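Side-chain contacts in glycosyl hydrolase, family 38 (Enterococcus faecalis, PDB 5KBP), which probably hydrolyses alpha-mannosidic linkages, as a family 38 glycoside hydrolase with predicted carbohydrate- and metal-binding activity: residues T527-M530 against I535-K538; T593-S598 against S603-Q608. All blocks are in the same frame, centred on the assembly; numbering follows the deposited sequence.

Interaction 1 (T527-M530 against I535-K538); sequences TNEM and IQVK
Met530 and Val537 face each other as a hydrogen-bonded pair in the beta hairpin formed by strands 529-531 and 535-539 of the C-terminal beta region. Two backbone bonds close their ring: Met530 N to Val537 O at 2.9 Å, and Val537 N to Met530 O at 2.6 Å. In the neighbouring non-hydrogen-bonded pair, Glu529 with Lys538, the CA of Glu529 approaches Val537 O in a CA-H...O contact. The apolar contact lies on the buried face, where the side chains of Met530 and Val537 run side by side in the same direction. A bend at chi3 (-60°) turns the methionine methyl back to the valine, CE to CG1 at 4.0 Å; Met652 and Leu659, from two strands of the facing sheet, pack against both side chains, and Val650 against Met530. On the other face the contacts are polar and aliphatic. The Lys538 chain, bent at chi2, crosses Glu529 with CD 3.5 Å from Glu529 CG, and its CE reaches the carbonyl oxygen of Thr527; the opposite charges stay apart, Glu529 OE2 to Lys538 NZ being 5.1 Å. Gln536 also folds at chi2 (-80°), which carries its amide along the strand to the Glu529 carboxylate. The two flat groups stand almost perpendicular, 82° apart, and are joined by one weak hydrogen bond, Gln536 NE2 to Glu529 OE2 at 3.4 Å.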
loop_
_atom_site.group_PDB
_atom_site.type_symbol
_atom_site.label_atom_id
_atom_site.label_comp_id
_atom_site.label_asym_id
_atom_site.label_seq_id
_atom_site.Cartn_x
_atom_site.Cartn_y
_atom_site.Cartn_z
ATOM N N THR A 527 -30.392 36.595 13.735
ATOM C CA THR A 527 -29.587 37.441 12.862
ATOM C C THR A 527 -28.310 36.751 12.395
ATOM O O THR A 527 -27.455 37.406 11.787
ATOM C CB THR A 527 -29.238 38.754 13.570
ATOM O OG1 THR A 527 -28.542 38.468 14.790
ATOM C CG2 THR A 527 -30.500 39.540 13.888
ATOM N N ASN A 528 -28.163 35.450 12.659
ATOM C CA ASN A 528 -26.980 34.681 12.269
ATOM C C ASN A 528 -25.710 35.303 12.852
ATOM O O ASN A 528 -24.789 35.697 12.133
ATOM C CB ASN A 528 -26.883 34.557 10.744
ATOM C CG ASN A 528 -28.048 33.796 10.146
ATOM O OD1 ASN A 528 -28.652 32.948 10.801
ATOM N ND2 ASN A 528 -28.365 34.092 8.890
ATOM N N GLU A 529 -25.670 35.381 14.179
ATOM C CA GLU A 529 -24.581 36.048 14.876
ATOM C C GLU A 529 -24.093 35.207 16.047
ATOM O O GLU A 529 -24.863 34.475 16.676
ATOM C CB GLU A 529 -25.008 37.436 15.379
ATOM C CG GLU A 529 -25.118 38.480 14.282
ATOM C CD GLU A 529 -25.609 39.821 14.791
ATOM O OE1 GLU A 529 -26.654 39.854 15.474
ATOM O OE2 GLU A 529 -24.945 40.841 14.507
ATOM N N MET A 530 -22.795 35.319 16.320
ATOM C CA MET A 530 -22.165 34.753 17.502
ATOM C C MET A 530 -21.284 35.817 18.138
ATOM O O MET A 530 -20.824 36.747 17.468
ATOM C CB MET A 530 -21.307 33.524 17.173
ATOM C CG MET A 530 -22.037 32.388 16.499
ATOM S SD MET A 530 -20.931 31.015 16.117
ATOM C CE MET A 530 -19.748 31.818 15.040
ATOM N N ILE A 535 -14.515 38.151 20.345
ATOM C CA ILE A 535 -14.909 38.464 18.978
ATOM C C ILE A 535 -16.426 38.528 18.882
ATOM O O ILE A 535 -17.147 37.887 19.651
ATOM C CB ILE A 535 -14.350 37.430 17.975
ATOM C CG1 ILE A 535 -14.826 36.022 18.342
ATOM C CG2 ILE A 535 -12.831 37.487 17.936
ATOM C CD1 ILE A 535 -14.297 34.940 17.425
ATOM N N GLN A 536 -16.907 39.312 17.918
ATOM C CA GLN A 536 -18.324 39.401 17.587
ATOM C C GLN A 536 -18.477 39.041 16.117
ATOM O O GLN A 536 -17.938 39.734 15.247
ATOM C CB GLN A 536 -18.871 40.803 17.873
ATOM C CG GLN A 536 -20.386 40.873 18.043
ATOM C CD GLN A 536 -21.134 40.872 16.724
ATOM O OE1 GLN A 536 -20.568 41.180 15.675
ATOM N NE2 GLN A 536 -22.415 40.527 16.771
ATOM N N VAL A 537 -19.202 37.961 15.840
ATOM C CA VAL A 537 -19.258 37.366 14.509
ATOM C C VAL A 537 -20.641 37.588 13.914
ATOM O O VAL A 537 -21.657 37.275 14.548
ATOM C CB VAL A 537 -18.914 35.868 14.553
ATOM C CG1 VAL A 537 -19.063 35.244 13.171
ATOM C CG2 VAL A 537 -17.508 35.670 15.090
ATOM N N LYS A 538 -20.677 38.130 12.699
ATOM C CA LYS A 538 -21.889 38.229 11.900
ATOM C C LYS A 538 -21.683 37.446 10.614
ATOM O O LYS A 538 -20.657 37.605 9.945
ATOM C CB LYS A 538 -22.237 39.689 11.588
ATOM C CG LYS A 538 -23.285 39.876 10.489
ATOM C CD LYS A 538 -24.622 39.245 10.857
ATOM C CE LYS A 538 -25.652 39.415 9.749
ATOM N NZ LYS A 538 -25.980 40.846 9.504
#

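Interaction 2 (T593-S598 against S603-Q608); sequences TNKENS and SYQIKQ
Ser603, opposite both Lys595 and Glu596, sits at a classic beta bulge in the antiparallel hairpin of strands 591-597 and 601-613, at one margin of a large antiparallel sheet. Its carbonyl oxygen takes the N-H of Lys595 at 3.0 Å and, weakly, that of Glu596, while Ser603 N returns a bond to Glu596 O from above that carbonyl's plane. With chi1 at 67°, the hydroxyl lies between the serine's own N and carbonyl carbon, where it meets Glu596 twice: Ser603 OG gives its proton to Glu596 OE1 at 3.2 Å, on the anti side of the carboxylate, and weakly accepts the backbone N-H of Glu596. Gln605 pairs with Thr593 through two backbone bonds, the one from Gln605 N to Thr593 O being 2.7 Å long and nearly straight. Beside this pair the Lys595 chain, folded at chi2 (-64°), crosses the glutamine obliquely and lays its CE 3.7 Å from both Gln605 CB and Gln605 CD. The other face of the hairpin belongs to Asn594 and Tyr604. Asn594 CB forms a CH-pi contact over the Tyr604 ring, 4.0 Å from its centroid. The amide plane is inclined 60° to the ring, and Asn594 ND2 hangs over the same ring, nearest to Tyr604 CE1 at 3.4 Å.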
loop_
_atom_site.group_PDB
_atom_site.type_symbol
_atom_site.label_atom_id
_atom_site.label_comp_id
_atom_site.label_asym_id
_atom_site.label_seq_id
_atom_site.Cartn_x
_atom_site.Cartn_y
_atom_site.Cartn_z
ATOM N N THR A 593 -27.524 28.044 8.701
ATOM C CA THR A 593 -28.312 27.320 9.689
ATOM C C THR A 593 -27.488 27.149 10.956
ATOM O O THR A 593 -26.349 26.678 10.897
ATOM C CB THR A 593 -28.748 25.948 9.159
ATOM O OG1 THR A 593 -29.476 26.115 7.935
ATOM C CG2 THR A 593 -29.631 25.239 10.173
ATOM N N ASN A 594 -28.063 27.534 12.093
ATOM C CA ASN A 594 -27.424 27.325 13.385
ATOM C C ASN A 594 -27.613 25.874 13.811
ATOM O O ASN A 594 -28.747 25.404 13.952
ATOM C CB ASN A 594 -28.000 28.276 14.432
ATOM C CG ASN A 594 -27.421 28.042 15.815
ATOM O OD1 ASN A 594 -28.099 27.535 16.707
ATOM N ND2 ASN A 594 -26.156 28.405 15.997
ATOM N N LYS A 595 -26.502 25.165 14.011
ATOM C CA LYS A 595 -26.517 23.754 14.378
ATOM C C LYS A 595 -26.446 23.542 15.884
ATOM O O LYS A 595 -27.236 22.774 16.441
ATOM C CB LYS A 595 -25.357 23.021 13.690
ATOM C CG LYS A 595 -25.476 22.946 12.177
ATOM C CD LYS A 595 -26.695 22.141 11.762
ATOM C CE LYS A 595 -26.825 22.069 10.251
ATOM N NZ LYS A 595 -28.016 21.279 9.836
ATOM N N GLU A 596 -25.509 24.202 16.556
ATOM C CA GLU A 596 -25.365 24.101 17.999
ATOM C C GLU A 596 -25.407 25.491 18.615
ATOM O O GLU A 596 -24.950 26.468 18.016
ATOM C CB GLU A 596 -24.057 23.398 18.385
ATOM C CG GLU A 596 -24.008 21.922 18.019
ATOM C CD GLU A 596 -22.604 21.351 18.090
ATOM O OE1 GLU A 596 -21.834 21.539 17.125
ATOM O OE2 GLU A 596 -22.268 20.719 19.113
ATOM N N ASN A 597 -25.967 25.571 19.820
ATOM C CA ASN A 597 -26.015 26.830 20.557
ATOM C C ASN A 597 -26.088 26.519 22.044
ATOM O O ASN A 597 -27.053 25.902 22.504
ATOM C CB ASN A 597 -27.206 27.686 20.123
ATOM C CG ASN A 597 -27.116 29.112 20.635
ATOM O OD1 ASN A 597 -26.082 29.532 21.157
ATOM N ND2 ASN A 597 -28.198 29.866 20.483
ATOM N N SER A 598 -25.073 26.949 22.781
ATOM C CA SER A 598 -24.985 26.703 24.214
ATOM C C SER A 598 -24.181 27.838 24.829
ATOM O O SER A 598 -23.558 28.627 24.113
ATOM C CB SER A 598 -24.331 25.347 24.507
ATOM O OG SER A 598 -22.943 25.379 24.223
ATOM N N SER A 603 -22.225 26.742 16.836
ATOM C CA SER A 603 -21.731 26.482 15.492
ATOM C C SER A 603 -22.813 26.798 14.470
ATOM O O SER A 603 -24.005 26.595 14.717
ATOM C CB SER A 603 -21.274 25.026 15.325
ATOM O OG SER A 603 -22.375 24.137 15.401
ATOM N N TYR A 604 -22.378 27.296 13.314
ATOM C CA TYR A 604 -23.251 27.603 12.190
ATOM C C TYR A 604 -22.830 26.797 10.971
ATOM O O TYR A 604 -21.637 26.557 10.754
ATOM C CB TYR A 604 -23.209 29.096 11.843
ATOM C CG TYR A 604 -24.131 29.963 12.668
ATOM C CD1 TYR A 604 -23.806 30.317 13.969
ATOM C CD2 TYR A 604 -25.321 30.443 12.136
ATOM C CE1 TYR A 604 -24.644 31.115 14.721
ATOM C CE2 TYR A 604 -26.166 31.242 12.882
ATOM C CZ TYR A 604 -25.820 31.575 14.174
ATOM O OH TYR A 604 -26.652 32.371 14.923
ATOM N N GLN A 605 -23.812 26.388 10.174
ATOM C CA GLN A 605 -23.563 25.742 8.894
ATOM C C GLN A 605 -23.813 26.746 7.780
ATOM O O GLN A 605 -24.877 27.372 7.729
ATOM C CB GLN A 605 -24.455 24.516 8.704
ATOM C CG GLN A 605 -24.118 23.702 7.462
ATOM C CD GLN A 605 -25.272 22.839 6.994
ATOM O OE1 GLN A 605 -26.367 23.337 6.728
ATOM N NE2 GLN A 605 -25.033 21.537 6.887
ATOM N N ILE A 606 -22.832 26.906 6.897
ATOM C CA ILE A 606 -22.935 27.803 5.752
ATOM C C ILE A 606 -22.882 26.956 4.489
ATOM O O ILE A 606 -21.877 26.283 4.230
ATOM C CB ILE A 606 -21.820 28.860 5.748
ATOM C CG1 ILE A 606 -21.841 29.663 7.050
ATOM C CG2 ILE A 606 -21.974 29.783 4.550
ATOM C CD1 ILE A 606 -20.717 30.668 7.165
ATOM N N LYS A 607 -23.958 26.989 3.709
ATOM C CA LYS A 607 -24.055 26.243 2.463
ATOM C C LYS A 607 -24.067 27.208 1.286
ATOM O O LYS A 607 -24.897 28.122 1.233
ATOM C CB LYS A 607 -25.311 25.369 2.436
ATOM C CG LYS A 607 -25.146 24.015 3.102
ATOM C CD LYS A 607 -26.375 23.151 2.876
ATOM C CE LYS A 607 -26.177 21.743 3.407
ATOM N NZ LYS A 607 -27.361 20.886 3.124
ATOM N N GLN A 608 -23.149 26.997 0.346
ATOM C CA GLN A 608 -23.064 27.790 -0.872
ATOM C C GLN A 608 -22.913 26.853 -2.061
ATOM O O GLN A 608 -22.053 25.967 -2.051
ATOM C CB GLN A 608 -21.887 28.769 -0.819
ATOM C CG GLN A 608 -22.011 29.843 0.248
ATOM C CD GLN A 608 -20.672 30.211 0.853
ATOM O OE1 GLN A 608 -19.791 29.364 0.993
ATOM N NE2 GLN A 608 -20.510 31.479 1.212
#

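Overall arrangement
Interactions 1 and 2 are two successive antiparallel hairpins, the first closing before the second opens, with centres about 11 Å apart on the same side of the chain's centre. They belong to different sheets, and Tyr604 bridges them. The ring reaches the first hairpin through Tyr604 CE1, 3.4 Å from Met530 CG, and its hydroxyl makes a probable hydrogen bond with the backbone, Tyr604 OH to Glu529 O at 3.3 Å. Ile539, at the end of strand 535-539, also touches Tyr604 and Ile606. Both contacts lie away from the annotated calcium-binding residues Phe253 and Tyr256; both are strand pairings within a sheet, and Tyr604 is where the two sheets meet.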